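Local coordinates for tailspike protein (Acinetobacter phage vB_ApiP_P1, PDB 6E1R) that probably recognises and degrades the capsular polysaccharide of its Acinetobacter host, acting as the trimeric tailspike of the phage particle, at residues V34-G39 / G48-Y53; A236-G241 / M266-S271; I293-S298 / I318-N323; H433-T438 / E544-G549; Y487-T492 / I500-S505. All coordinates share one frame; numbering follows the deposited sequence.

Contact 1. Residues V34-G39 / G48-Y53; sequences VVLMTG and GDHFKY
Met-37, present as selenomethionine, holds CG anti to its backbone N (chi1 -170°), while Phe-51 sets CG anti to its carbonyl carbon (chi1 -73°); these torsions place the two CG atoms on one face of an antiparallel strand pair, and the bend at chi3 brings Met-37 CE to the Phe-51 ring, 3.5 Å from Phe-51 CE1. Its SE sits 5.0 Å from the centroid of the Phe-51 ring, 50° off the normal, an oblique Met-aromatic contact. On the same face Val-35 CG1 rests 3.8 Å from Phe-51 CB, and Trp-70 together with Leu-24 of helix 21-25 extends this apolar cluster.

The other face carries Leu-36 and His-50. Leu-36 CD1 approaches the imidazole at its edge, in the ring plane, 3.3 Å from His-50 CD2. Farther along, Val-34 CG2 lies beside the root of the lysine, 4.0 Å from Lys-52 CB; the Lys-52 chain passes Val-34 CG2 with CE as well, before its NZ forms a hydrogen bond with Thr-38 OG1 of the second subunit, while His-50 packs on Leu-36 of that same chain.

Between the two faces runs the backbone ladder. Val-35 and Phe-51 exchange a reciprocal pair of hydrogen bonds, Val-35 N to Phe-51 O at 2.9 Å and Phe-51 N to Val-35 O at 3.0 Å. Met-37 N also donates to Asp-49 O, but the return bond from Asp-49 N is weak. The whole is a beta hairpin, part of the small mixed sheet that forms the N-terminal portion of this chain and meets its trimer partners.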
# COMPACT_ATOMS: atom_id res chain seq x y z
N VAL A 34 35.56 18.46 41.96
CA VAL A 34 35.28 17.70 40.75
C VAL A 34 36.45 16.77 40.48
O VAL A 34 37.61 17.16 40.64
CB VAL A 34 35.00 18.63 39.55
CG1 VAL A 34 35.66 18.13 38.28
CG2 VAL A 34 33.50 18.80 39.35
N VAL A 35 36.14 15.54 40.09
CA VAL A 35 37.14 14.52 39.79
C VAL A 35 36.84 13.93 38.42
O VAL A 35 35.70 13.98 37.94
CB VAL A 35 37.18 13.43 40.88
CG1 VAL A 35 35.93 12.55 40.80
CG2 VAL A 35 38.45 12.59 40.80
N LEU A 36 37.87 13.37 37.80
CA LEU A 36 37.76 12.72 36.50
C LEU A 36 37.92 11.22 36.67
O LEU A 36 38.96 10.75 37.15
CB LEU A 36 38.81 13.27 35.52
CG LEU A 36 39.03 12.48 34.23
CD1 LEU A 36 37.75 12.36 33.41
CD2 LEU A 36 40.13 13.11 33.40
N MSE A 37 36.90 10.47 36.28
CA MSE A 37 36.98 9.02 36.30
C MSE A 37 37.13 8.48 34.88
O MSE A 37 36.32 8.77 34.01
CB MSE A 37 35.76 8.40 36.98
CG MSE A 37 35.90 6.91 37.25
SE MSE A 37 34.41 6.15 38.25
CE MSE A 37 33.06 6.16 36.84
N THR A 38 38.18 7.69 34.66
CA THR A 38 38.46 7.10 33.35
C THR A 38 38.04 5.64 33.42
O THR A 38 38.84 4.75 33.72
CB THR A 38 39.93 7.25 32.98
OG1 THR A 38 40.74 6.56 33.94
CG2 THR A 38 40.33 8.71 32.95
N GLY A 39 36.77 5.39 33.13
CA GLY A 39 36.24 4.04 33.14
C GLY A 39 35.66 3.60 34.47
O GLY A 39 36.17 3.95 35.53
N GLY A 48 33.31 6.03 32.10
CA GLY A 48 33.96 7.14 32.77
C GLY A 48 33.16 8.42 32.64
O GLY A 48 32.41 8.63 31.69
N ASP A 49 33.35 9.30 33.62
CA ASP A 49 32.59 10.55 33.69
C ASP A 49 33.20 11.42 34.77
O ASP A 49 34.02 10.97 35.58
CB ASP A 49 31.11 10.28 33.97
CG ASP A 49 30.22 11.41 33.51
OD1 ASP A 49 30.74 12.48 33.13
OD2 ASP A 49 28.98 11.22 33.53
N HIS A 50 32.79 12.69 34.78
CA HIS A 50 33.17 13.61 35.83
C HIS A 50 32.20 13.49 37.00
O HIS A 50 31.02 13.19 36.81
CB HIS A 50 33.19 15.05 35.32
CG HIS A 50 34.28 15.33 34.33
ND1 HIS A 50 34.40 16.53 33.67
CD2 HIS A 50 35.31 14.56 33.90
CE1 HIS A 50 35.45 16.49 32.87
NE2 HIS A 50 36.02 15.30 33.00
N PHE A 51 32.71 13.72 38.20
CA PHE A 51 31.91 13.62 39.41
C PHE A 51 32.14 14.83 40.29
O PHE A 51 33.28 15.27 40.48
CB PHE A 51 32.22 12.34 40.19
CG PHE A 51 31.69 11.09 39.56
CD1 PHE A 51 32.38 10.46 38.53
CD2 PHE A 51 30.49 10.54 39.98
CE1 PHE A 51 31.89 9.31 37.94
CE2 PHE A 51 29.99 9.39 39.39
CZ PHE A 51 30.69 8.78 38.37
N LYS A 52 31.05 15.38 40.82
CA LYS A 52 31.10 16.49 41.76
C LYS A 52 30.64 15.98 43.12
O LYS A 52 29.70 15.19 43.22
CB LYS A 52 30.20 17.64 41.30
CG LYS A 52 30.26 18.87 42.20
CD LYS A 52 29.38 19.99 41.66
CE LYS A 52 29.94 20.56 40.36
NZ LYS A 52 29.08 21.63 39.81
N TYR A 53 31.33 16.42 44.17
CA TYR A 53 31.03 15.92 45.51
C TYR A 53 29.88 16.69 46.13
O TYR A 53 29.74 17.91 45.94
CB TYR A 53 32.27 16.02 46.40
CG TYR A 53 32.12 15.29 47.72
CD1 TYR A 53 31.78 15.98 48.88
CD2 TYR A 53 32.29 13.92 47.80
CE1 TYR A 53 31.64 15.32 50.09
CE2 TYR A 53 32.16 13.25 49.00
CZ TYR A 53 31.83 13.95 50.14
OH TYR A 53 31.69 13.29 51.34

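Contact 2. Residues A236-G241 / M266-S271; sequences AIRSLG and MIEWDS
Ile-237, Ser-239, Met-266 and Glu-268 supply the main-chain bonds that join two parallel strands in exact register. Ile-237 N donates to Met-266 O at 3.1 Å, Glu-268 N to Ile-237 O, and Ser-239 N to Glu-268 O at 2.8 Å. The next rung, from Asp-270 N to Ser-239 O, is long and weak.

A side chain takes over at this end. Asp-270 CG stands between its backbone N and carbonyl carbon (chi1 59°), and Gly-241 N reaches the syn lone pair of Asp-270 OD1 at 3.0 Å in a fairly straight bond. Leu-240 crosses the aspartate at about a right angle, its CD2 3.4 Å from Asp-270 OD2.

Among charged groups, Arg-238 and Glu-268 lie side by side and point the same way, yet their planes are turned 84° apart and Arg-238 NE stays 4.1 Å from Glu-268 OE1, beyond a salt bridge. The carboxylate pairs instead with Lys-235.

Apolar contacts are few. Ile-237 CB meets Ile-267 CG2 at 4.1 Å, like on like, and Ala-236 CB touches Met-266 CG at 3.7 Å. Trp-269 contributes CB here, whereas its indole stacks on Trp-276, and NE1 donates to Gly-273 O. Such in-register ladders, with isoleucine above isoleucine on the inward face, are characteristic of the parallel beta-helix of phage tailspikes.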
# COMPACT_ATOMS: atom_id res chain seq x y z
N ALA A 236 11.21 -16.97 13.75
CA ALA A 236 11.36 -15.53 13.83
C ALA A 236 10.48 -14.95 14.94
O ALA A 236 10.98 -14.27 15.85
CB ALA A 236 11.03 -14.88 12.49
N ILE A 237 9.18 -15.20 14.88
CA ILE A 237 8.22 -14.59 15.79
C ILE A 237 7.20 -15.63 16.23
O ILE A 237 6.70 -16.41 15.41
CB ILE A 237 7.52 -13.38 15.14
CG1 ILE A 237 8.54 -12.27 14.85
CG2 ILE A 237 6.40 -12.85 16.02
CD1 ILE A 237 7.98 -11.11 14.09
N ARG A 238 6.90 -15.64 17.53
CA ARG A 238 5.81 -16.43 18.10
C ARG A 238 5.10 -15.55 19.12
O ARG A 238 5.61 -15.33 20.22
CB ARG A 238 6.30 -17.70 18.79
CG ARG A 238 5.13 -18.57 19.23
CD ARG A 238 5.50 -19.56 20.32
NE ARG A 238 6.20 -20.76 19.89
CZ ARG A 238 6.70 -21.65 20.74
NH1 ARG A 238 6.58 -21.45 22.04
NH2 ARG A 238 7.32 -22.73 20.29
N SER A 239 3.93 -15.04 18.76
CA SER A 239 3.14 -14.20 19.64
C SER A 239 1.92 -15.00 20.07
O SER A 239 0.98 -15.17 19.29
CB SER A 239 2.75 -12.89 18.96
OG SER A 239 3.90 -12.20 18.49
N LEU A 240 1.94 -15.49 21.31
CA LEU A 240 0.83 -16.25 21.86
C LEU A 240 0.12 -15.40 22.90
O LEU A 240 0.75 -14.91 23.85
CB LEU A 240 1.31 -17.56 22.47
CG LEU A 240 2.11 -18.48 21.54
CD1 LEU A 240 2.35 -19.84 22.18
CD2 LEU A 240 1.42 -18.63 20.19
N GLY A 241 -1.19 -15.24 22.74
CA GLY A 241 -1.96 -14.43 23.66
C GLY A 241 -3.15 -15.15 24.25
O GLY A 241 -3.19 -16.39 24.29
N MSE A 266 7.80 -19.64 10.36
CA MSE A 266 8.69 -18.53 10.63
C MSE A 266 8.02 -17.52 11.55
O MSE A 266 8.61 -17.05 12.52
CB MSE A 266 9.12 -17.86 9.32
CG MSE A 266 10.29 -16.89 9.46
SE MSE A 266 11.90 -17.74 10.18
CE MSE A 266 13.23 -16.54 9.42
N ILE A 267 6.77 -17.19 11.24
CA ILE A 267 5.97 -16.25 12.01
C ILE A 267 4.70 -16.96 12.46
O ILE A 267 4.06 -17.67 11.67
CB ILE A 267 5.63 -14.98 11.19
CG1 ILE A 267 6.92 -14.35 10.65
CG2 ILE A 267 4.86 -13.98 12.04
CD1 ILE A 267 6.68 -13.18 9.73
N GLU A 268 4.32 -16.76 13.72
CA GLU A 268 3.17 -17.44 14.29
C GLU A 268 2.51 -16.55 15.33
O GLU A 268 3.19 -15.93 16.16
CB GLU A 268 3.57 -18.77 14.93
CG GLU A 268 2.43 -19.51 15.60
CD GLU A 268 2.86 -20.83 16.21
OE1 GLU A 268 4.07 -21.02 16.43
OE2 GLU A 268 1.98 -21.68 16.47
N TRP A 269 1.18 -16.48 15.28
CA TRP A 269 0.40 -15.82 16.32
C TRP A 269 -0.99 -16.44 16.35
O TRP A 269 -1.47 -16.97 15.35
CB TRP A 269 0.32 -14.30 16.11
CG TRP A 269 -0.63 -13.86 15.03
CD1 TRP A 269 -1.95 -13.54 15.18
CD2 TRP A 269 -0.32 -13.63 13.65
NE1 TRP A 269 -2.48 -13.16 13.98
CE2 TRP A 269 -1.51 -13.20 13.02
CE3 TRP A 269 0.84 -13.77 12.88
CZ2 TRP A 269 -1.57 -12.90 11.66
CZ3 TRP A 269 0.78 -13.47 11.53
CH2 TRP A 269 -0.42 -13.04 10.93
N ASP A 270 -1.62 -16.37 17.52
CA ASP A 270 -2.91 -17.02 17.73
C ASP A 270 -3.90 -16.01 18.29
O ASP A 270 -3.74 -14.79 18.15
CB ASP A 270 -2.74 -18.24 18.65
CG ASP A 270 -2.16 -17.88 20.01
OD1 ASP A 270 -1.91 -16.68 20.26
OD2 ASP A 270 -1.95 -18.79 20.83
N SER A 271 -4.95 -16.52 18.94
CA SER A 271 -5.98 -15.72 19.61
C SER A 271 -6.71 -14.78 18.66
O SER A 271 -7.27 -13.77 19.10
CB SER A 271 -5.38 -14.93 20.78
OG SER A 271 -4.74 -15.79 21.70

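Contact 3. Residues I293-S298 / I318-N323; sequences IKCTAS and IKTLGN
Ile-293 O accepts the shortest bond of this pairing, from Lys-319 N at 2.7 Å. Cys-295 N then donates to Lys-319 O at 3.1 Å, and Leu-321 N to Cys-295 O at 2.9 Å. Beyond this point the strands part, and a water fills the place of the next direct rung: it accepts from Ala-297 N and donates to Leu-321 O at 2.8 Å. The ladder thus continues through solvent where Ala-297 N and Leu-321 O are too far apart to bond directly.

On the buried face Ile-318 puts CG1 anti to its backbone N (chi1 -177°), which lays that atom 4.0 Å from Ile-293 CB. Cys-295 SG and Thr-320 CG2 come next on this face and touch only loosely. The opposite face has the two lysines in register, but their ammonium groups keep apart. Lys-294 NZ forms salt bridges with Glu-290 and Asp-264, and the aliphatic part of its chain does the packing, CG lying 3.7 Å from Leu-321 CD1. Thr-296 crosses Leu-321 at about a right angle, with OG1 3.4 Å from Leu-321 CB, and its methyl CG2 rests against Gly-322 CA.

Both segments are successive rungs of the beta-helix. Strand 267-270 flanks the pair on one side, with the Trp-269 side chain touching Ile-293, Cys-295 and Ala-297, and strand 346-350 flanks it on the other; side chains of strands 301-304 and 331-338 pack against the buried face from across the helix interior.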
# COMPACT_ATOMS: atom_id res chain seq x y z
N ILE A 293 4.01 -18.69 7.40
CA ILE A 293 3.17 -17.98 8.35
C ILE A 293 2.01 -18.90 8.72
O ILE A 293 1.13 -19.16 7.90
CB ILE A 293 2.64 -16.65 7.78
CG1 ILE A 293 3.80 -15.75 7.35
CG2 ILE A 293 1.76 -15.94 8.79
CD1 ILE A 293 3.36 -14.48 6.67
N LYS A 294 2.02 -19.38 9.96
CA LYS A 294 0.93 -20.18 10.51
C LYS A 294 0.27 -19.36 11.61
O LYS A 294 0.89 -19.08 12.64
CB LYS A 294 1.42 -21.51 11.07
CG LYS A 294 0.31 -22.32 11.73
CD LYS A 294 0.85 -23.43 12.60
CE LYS A 294 1.52 -24.50 11.78
NZ LYS A 294 1.92 -25.66 12.63
N CYS A 295 -0.99 -18.97 11.40
CA CYS A 295 -1.64 -18.05 12.31
C CYS A 295 -3.11 -18.40 12.49
O CYS A 295 -3.79 -18.77 11.54
CB CYS A 295 -1.52 -16.60 11.81
SG CYS A 295 -2.33 -16.30 10.22
N THR A 296 -3.57 -18.30 13.74
CA THR A 296 -4.99 -18.29 14.07
C THR A 296 -5.36 -16.81 14.19
O THR A 296 -5.21 -16.21 15.25
CB THR A 296 -5.27 -19.06 15.36
OG1 THR A 296 -4.84 -20.42 15.21
CG2 THR A 296 -6.76 -19.03 15.69
N ALA A 297 -5.80 -16.23 13.09
CA ALA A 297 -5.94 -14.79 12.98
C ALA A 297 -7.32 -14.40 12.48
O ALA A 297 -8.06 -15.21 11.93
CB ALA A 297 -4.87 -14.20 12.04
N SER A 298 -7.64 -13.12 12.68
CA SER A 298 -8.77 -12.46 12.05
C SER A 298 -8.26 -11.17 11.43
O SER A 298 -7.09 -10.80 11.60
CB SER A 298 -9.92 -12.20 13.03
OG SER A 298 -9.51 -11.36 14.10
N ILE A 318 1.38 -19.25 3.57
CA ILE A 318 0.59 -18.83 4.71
C ILE A 318 -0.52 -19.85 4.93
O ILE A 318 -1.12 -20.34 3.98
CB ILE A 318 0.01 -17.40 4.52
CG1 ILE A 318 -0.75 -16.96 5.76
CG2 ILE A 318 -0.86 -17.33 3.27
CD1 ILE A 318 -1.05 -15.48 5.80
N LYS A 319 -0.75 -20.19 6.20
CA LYS A 319 -1.75 -21.19 6.58
C LYS A 319 -2.57 -20.63 7.73
O LYS A 319 -2.05 -20.45 8.84
CB LYS A 319 -1.10 -22.51 6.97
CG LYS A 319 -2.08 -23.58 7.41
CD LYS A 319 -1.37 -24.88 7.74
CE LYS A 319 -2.36 -25.96 8.15
NZ LYS A 319 -1.69 -27.27 8.37
N THR A 320 -3.85 -20.35 7.48
CA THR A 320 -4.73 -19.80 8.50
C THR A 320 -5.43 -20.93 9.26
O THR A 320 -5.75 -21.98 8.70
CB THR A 320 -5.78 -18.88 7.87
OG1 THR A 320 -6.39 -19.53 6.75
CG2 THR A 320 -5.14 -17.58 7.41
N LEU A 321 -5.66 -20.69 10.55
CA LEU A 321 -6.27 -21.66 11.44
C LEU A 321 -7.37 -20.98 12.25
O LEU A 321 -7.55 -19.76 12.20
CB LEU A 321 -5.23 -22.28 12.39
CG LEU A 321 -4.18 -23.20 11.77
CD1 LEU A 321 -3.06 -23.47 12.76
CD2 LEU A 321 -4.83 -24.50 11.35
N GLY A 322 -8.11 -21.79 13.00
CA GLY A 322 -9.13 -21.30 13.90
C GLY A 322 -10.52 -21.73 13.48
O GLY A 322 -10.71 -22.60 12.62
N ASN A 323 -11.51 -21.09 14.10
CA ASN A 323 -12.92 -21.34 13.83
C ASN A 323 -13.53 -20.08 13.25
O ASN A 323 -13.49 -19.02 13.89
CB ASN A 323 -13.65 -21.77 15.11
CG ASN A 323 -15.12 -22.04 14.88
OD1 ASN A 323 -15.56 -22.23 13.75
ND2 ASN A 323 -15.89 -22.07 15.97
O HOH W 1 -7.05 -17.55 10.63

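Contact 4. Residues H433-T438 / E544-G549; sequences HNYKKT and EVFTTG
Tyr-435 and Phe-546 are a non-hydrogen-bonded pair across two antiparallel strands at the edge of the five-stranded sheet in the C-terminal domain, where residues far apart in sequence are brought together. The backbone bonds come first. Lys-436 and Val-545 form a hydrogen-bonded pair, Lys-436 N to Val-545 O at 3.0 Å and Val-545 N to Lys-436 O at 2.9 Å, and Thr-547 N donates to Asn-434 O at 3.1 Å.

Aromatic packing occupies one face. The two rings lie side by side and point the same way, centroids 5.4 Å apart and planes at 52°, an oblique pair in which Phe-546 CE2 comes 3.4 Å from Tyr-435 CD2.

Polar side chains finish the same face. Tyr-435 CG is anti to its backbone N (chi1 156°); the ring edge then meets Glu-544, and the phenol OH donates to the anti lone pair of Glu-544 OE2 at 2.9 Å. Carboxylate and ring planes are 74° apart. Lys-437 CD touches the glutamate stem, 3.4 Å from Glu-544 CG, while the opposite charges stay beyond salt-bridge distance.

At the far end subunits meet: Asn-434 OD1 accepts from Ser-430 N of the second subunit. The other branch of that amide, Asn-434 ND2, donates a hydrogen bond to Thr-547 O at 3.3 Å, an oxygen that lies in the amide plane although the nitrogen stands above the plane of the carbonyl.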
# COMPACT_ATOMS: atom_id res chain seq x y z
N HIS A 433 -26.61 -18.13 -19.41
CA HIS A 433 -27.19 -16.84 -19.05
C HIS A 433 -28.66 -17.05 -18.71
O HIS A 433 -29.43 -17.54 -19.55
CB HIS A 433 -27.03 -15.84 -20.20
CG HIS A 433 -27.71 -14.53 -19.96
ND1 HIS A 433 -28.12 -13.71 -20.99
CD2 HIS A 433 -28.05 -13.89 -18.81
CE1 HIS A 433 -28.69 -12.62 -20.49
NE2 HIS A 433 -28.66 -12.71 -19.17
N ASN A 434 -29.05 -16.65 -17.50
CA ASN A 434 -30.41 -16.89 -16.99
C ASN A 434 -30.77 -18.37 -17.13
O ASN A 434 -31.83 -18.74 -17.62
CB ASN A 434 -31.43 -16.00 -17.69
CG ASN A 434 -31.13 -14.52 -17.51
OD1 ASN A 434 -30.46 -14.12 -16.56
ND2 ASN A 434 -31.64 -13.70 -18.42
N TYR A 435 -29.85 -19.22 -16.67
CA TYR A 435 -29.85 -20.64 -16.94
C TYR A 435 -30.27 -21.41 -15.69
O TYR A 435 -29.90 -21.05 -14.57
CB TYR A 435 -28.46 -21.08 -17.42
CG TYR A 435 -28.08 -22.53 -17.22
CD1 TYR A 435 -27.51 -22.97 -16.03
CD2 TYR A 435 -28.25 -23.45 -18.25
CE1 TYR A 435 -27.14 -24.28 -15.86
CE2 TYR A 435 -27.88 -24.77 -18.08
CZ TYR A 435 -27.33 -25.18 -16.88
OH TYR A 435 -26.96 -26.50 -16.71
N LYS A 436 -31.04 -22.48 -15.89
CA LYS A 436 -31.44 -23.35 -14.80
C LYS A 436 -31.41 -24.80 -15.26
O LYS A 436 -31.81 -25.11 -16.39
CB LYS A 436 -32.84 -23.01 -14.27
CG LYS A 436 -33.14 -23.67 -12.93
CD LYS A 436 -34.60 -24.07 -12.81
CE LYS A 436 -34.85 -24.81 -11.50
NZ LYS A 436 -34.01 -26.03 -11.38
N LYS A 437 -30.94 -25.67 -14.38
CA LYS A 437 -30.84 -27.10 -14.64
C LYS A 437 -31.75 -27.85 -13.68
O LYS A 437 -31.72 -27.60 -12.47
CB LYS A 437 -29.39 -27.58 -14.45
CG LYS A 437 -29.16 -29.08 -14.66
CD LYS A 437 -29.05 -29.44 -16.12
CE LYS A 437 -28.37 -30.80 -16.29
NZ LYS A 437 -26.99 -30.79 -15.74
N THR A 438 -32.56 -28.76 -14.22
CA THR A 438 -33.39 -29.65 -13.42
C THR A 438 -33.14 -31.07 -13.90
O THR A 438 -33.34 -31.37 -15.08
CB THR A 438 -34.87 -29.28 -13.52
OG1 THR A 438 -35.03 -27.87 -13.33
CG2 THR A 438 -35.67 -30.02 -12.45
N GLU A 544 -32.74 -28.06 -19.42
CA GLU A 544 -31.94 -26.86 -19.23
C GLU A 544 -32.71 -25.69 -19.82
O GLU A 544 -32.99 -25.68 -21.02
CB GLU A 544 -30.56 -26.98 -19.87
CG GLU A 544 -29.64 -27.96 -19.17
CD GLU A 544 -28.32 -28.15 -19.88
OE1 GLU A 544 -28.32 -28.57 -21.06
OE2 GLU A 544 -27.27 -27.87 -19.27
N VAL A 545 -33.06 -24.72 -18.98
CA VAL A 545 -33.92 -23.61 -19.38
C VAL A 545 -33.08 -22.34 -19.46
O VAL A 545 -32.27 -22.06 -18.57
CB VAL A 545 -35.10 -23.43 -18.40
CG1 VAL A 545 -36.04 -22.34 -18.88
CG2 VAL A 545 -35.85 -24.75 -18.23
N PHE A 546 -33.29 -21.57 -20.52
CA PHE A 546 -32.63 -20.28 -20.73
C PHE A 546 -33.72 -19.24 -20.93
O PHE A 546 -34.45 -19.29 -21.93
CB PHE A 546 -31.69 -20.33 -21.94
CG PHE A 546 -30.66 -21.43 -21.88
CD1 PHE A 546 -30.99 -22.72 -22.26
CD2 PHE A 546 -29.37 -21.17 -21.47
CE1 PHE A 546 -30.05 -23.73 -22.22
CE2 PHE A 546 -28.42 -22.17 -21.42
CZ PHE A 546 -28.76 -23.46 -21.80
N THR A 547 -33.83 -18.30 -20.00
CA THR A 547 -34.93 -17.35 -20.00
C THR A 547 -34.47 -16.00 -20.55
O THR A 547 -33.29 -15.65 -20.49
CB THR A 547 -35.51 -17.16 -18.60
OG1 THR A 547 -34.65 -16.32 -17.83
CG2 THR A 547 -35.65 -18.51 -17.90
N THR A 548 -35.43 -15.25 -21.08
CA THR A 548 -35.19 -13.91 -21.61
C THR A 548 -36.42 -13.06 -21.31
O THR A 548 -37.55 -13.53 -21.44
CB THR A 548 -34.93 -13.94 -23.12
OG1 THR A 548 -33.84 -14.83 -23.41
CG2 THR A 548 -34.57 -12.55 -23.63
N GLY A 549 -36.19 -11.81 -20.91
CA GLY A 549 -37.29 -10.91 -20.63
C GLY A 549 -37.68 -10.87 -19.17
O GLY A 549 -36.84 -11.10 -18.29

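Contact 5. Residues Y487-T492 / I500-S505; sequences YELLVT and ISQIGS
A classic beta bulge interrupts this hairpin where two residues, Ile-503 and Gly-504, stand opposite the single Glu-488. Glu-488 O takes Ile-503 N at 2.6 Å and, weakly, Gly-504 N at 3.5 Å, while Glu-488 N donates to Gly-504 O at 3.0 Å. Past the bulge regular pairing resumes: Leu-490 N meets Ser-501 O at 2.9 Å, with the return bond from Ser-501 N to Leu-490 O.

At the bulge the CB of Ile-503 points toward the partner strand. Its CG1 is anti to the carbonyl carbon (chi1 -75°), and CD1 beyond it reaches 3.5 Å from Leu-490 CG; its CB lies alongside the Glu-488 stem, 3.7 Å from Glu-488 CG. The two strands close one edge of the antiparallel C-terminal sheet, and residues of both strands meet the trimer partners: Ile-503 packs on Ile-503 of both other subunits, and Glu-488 OE1 makes a salt bridge with Arg-467 of the third subunit.

On the other face Val-491 and Ile-500 run side by side, CG1 of Val-491 3.7 Å from CG1 of Ile-500. Leu-489 splits its branches, CD1 to Ile-500 CD1 and CD2 against Gln-502, 3.7 Å from its CA.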
# COMPACT_ATOMS: atom_id res chain seq x y z
N TYR A 487 -36.90 -26.52 -27.34
CA TYR A 487 -38.23 -25.93 -27.40
C TYR A 487 -38.12 -24.43 -27.16
O TYR A 487 -37.37 -23.99 -26.28
CB TYR A 487 -39.17 -26.56 -26.36
CG TYR A 487 -39.26 -28.07 -26.44
CD1 TYR A 487 -38.32 -28.88 -25.82
CD2 TYR A 487 -40.30 -28.68 -27.14
CE1 TYR A 487 -38.40 -30.25 -25.89
CE2 TYR A 487 -40.38 -30.06 -27.21
CZ TYR A 487 -39.43 -30.84 -26.58
OH TYR A 487 -39.51 -32.21 -26.65
N GLU A 488 -38.87 -23.66 -27.93
CA GLU A 488 -38.91 -22.21 -27.80
C GLU A 488 -40.30 -21.81 -27.33
O GLU A 488 -41.29 -22.05 -28.04
CB GLU A 488 -38.58 -21.54 -29.14
CG GLU A 488 -38.44 -20.02 -29.07
CD GLU A 488 -37.04 -19.58 -28.67
OE1 GLU A 488 -36.34 -20.35 -27.99
OE2 GLU A 488 -36.64 -18.46 -29.05
N LEU A 489 -40.39 -21.22 -26.14
CA LEU A 489 -41.67 -20.97 -25.49
C LEU A 489 -41.80 -19.50 -25.13
O LEU A 489 -40.87 -18.90 -24.59
CB LEU A 489 -41.83 -21.83 -24.23
CG LEU A 489 -41.59 -23.33 -24.39
CD1 LEU A 489 -41.63 -24.03 -23.04
CD2 LEU A 489 -42.62 -23.94 -25.34
N LEU A 490 -42.96 -18.93 -25.43
CA LEU A 490 -43.35 -17.61 -24.95
C LEU A 490 -44.33 -17.79 -23.79
O LEU A 490 -45.34 -18.48 -23.94
CB LEU A 490 -44.00 -16.78 -26.05
CG LEU A 490 -43.08 -16.04 -27.02
CD1 LEU A 490 -43.90 -15.16 -27.96
CD2 LEU A 490 -42.05 -15.21 -26.26
N VAL A 491 -44.03 -17.17 -22.66
CA VAL A 491 -44.84 -17.33 -21.46
C VAL A 491 -45.18 -15.96 -20.89
O VAL A 491 -44.41 -15.00 -21.00
CB VAL A 491 -44.15 -18.20 -20.39
CG1 VAL A 491 -43.94 -19.61 -20.91
CG2 VAL A 491 -42.82 -17.58 -19.98
N THR A 492 -46.36 -15.88 -20.28
CA THR A 492 -46.81 -14.72 -19.52
C THR A 492 -48.03 -15.14 -18.71
O THR A 492 -48.66 -16.16 -19.01
CB THR A 492 -47.15 -13.53 -20.43
OG1 THR A 492 -47.48 -12.39 -19.62
CG2 THR A 492 -48.32 -13.86 -21.34
N ILE A 500 -48.97 -19.74 -22.44
CA ILE A 500 -47.75 -20.32 -22.98
C ILE A 500 -47.99 -20.66 -24.45
O ILE A 500 -49.05 -21.18 -24.81
CB ILE A 500 -47.29 -21.55 -22.17
CG1 ILE A 500 -45.98 -22.12 -22.75
CG2 ILE A 500 -48.38 -22.61 -22.12
CD1 ILE A 500 -45.37 -23.21 -21.90
N SER A 501 -47.00 -20.36 -25.29
CA SER A 501 -47.10 -20.59 -26.72
C SER A 501 -45.77 -21.13 -27.22
O SER A 501 -44.74 -20.47 -27.09
CB SER A 501 -47.46 -19.29 -27.46
OG SER A 501 -47.50 -19.49 -28.87
N GLN A 502 -45.80 -22.33 -27.80
CA GLN A 502 -44.58 -22.95 -28.32
C GLN A 502 -44.25 -22.33 -29.67
O GLN A 502 -44.91 -22.61 -30.68
CB GLN A 502 -44.75 -24.46 -28.44
CG GLN A 502 -43.50 -25.17 -28.95
CD GLN A 502 -43.56 -26.67 -28.78
OE1 GLN A 502 -43.88 -27.17 -27.70
NE2 GLN A 502 -43.23 -27.40 -29.84
N ILE A 503 -43.22 -21.47 -29.68
CA ILE A 503 -42.82 -20.81 -30.92
C ILE A 503 -42.26 -21.82 -31.92
O ILE A 503 -42.49 -21.70 -33.13
CB ILE A 503 -41.81 -19.69 -30.61
CG1 ILE A 503 -42.50 -18.48 -30.00
CG2 ILE A 503 -41.04 -19.30 -31.85
CD1 ILE A 503 -41.64 -17.23 -30.00
N GLY A 504 -41.54 -22.82 -31.43
CA GLY A 504 -40.96 -23.81 -32.32
C GLY A 504 -40.29 -24.91 -31.54
O GLY A 504 -40.27 -24.90 -30.30
N SER A 505 -39.76 -25.88 -32.28
CA SER A 505 -39.10 -27.03 -31.67
C SER A 505 -38.18 -27.67 -32.70
O SER A 505 -38.30 -27.42 -33.90
CB SER A 505 -40.11 -28.05 -31.14
OG SER A 505 -40.85 -28.63 -32.21

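In the fold
The five contacts follow the long axis of a tailspike chain built from beta-rich parts. Contact 1 lies in the N-terminal sheet, its centre about 47 Å from that of contact 2. Contacts 2 and 3, with centres about 10 Å apart, share the six-stranded parallel sheet of the beta-helix, where strands 267-270 and 293-297 are hydrogen-bonded neighbours. The centre of contact 4 lies about 40 Å from that of contact 3; it shares the antiparallel C-terminal sheet with contact 5, whose hairpin falls in sequence between the two strands of contact 4. Contacts 1, 4 and 5 each meet both other subunits, so both ends join the trimer, while contact 3 touches the second subunit at one residue.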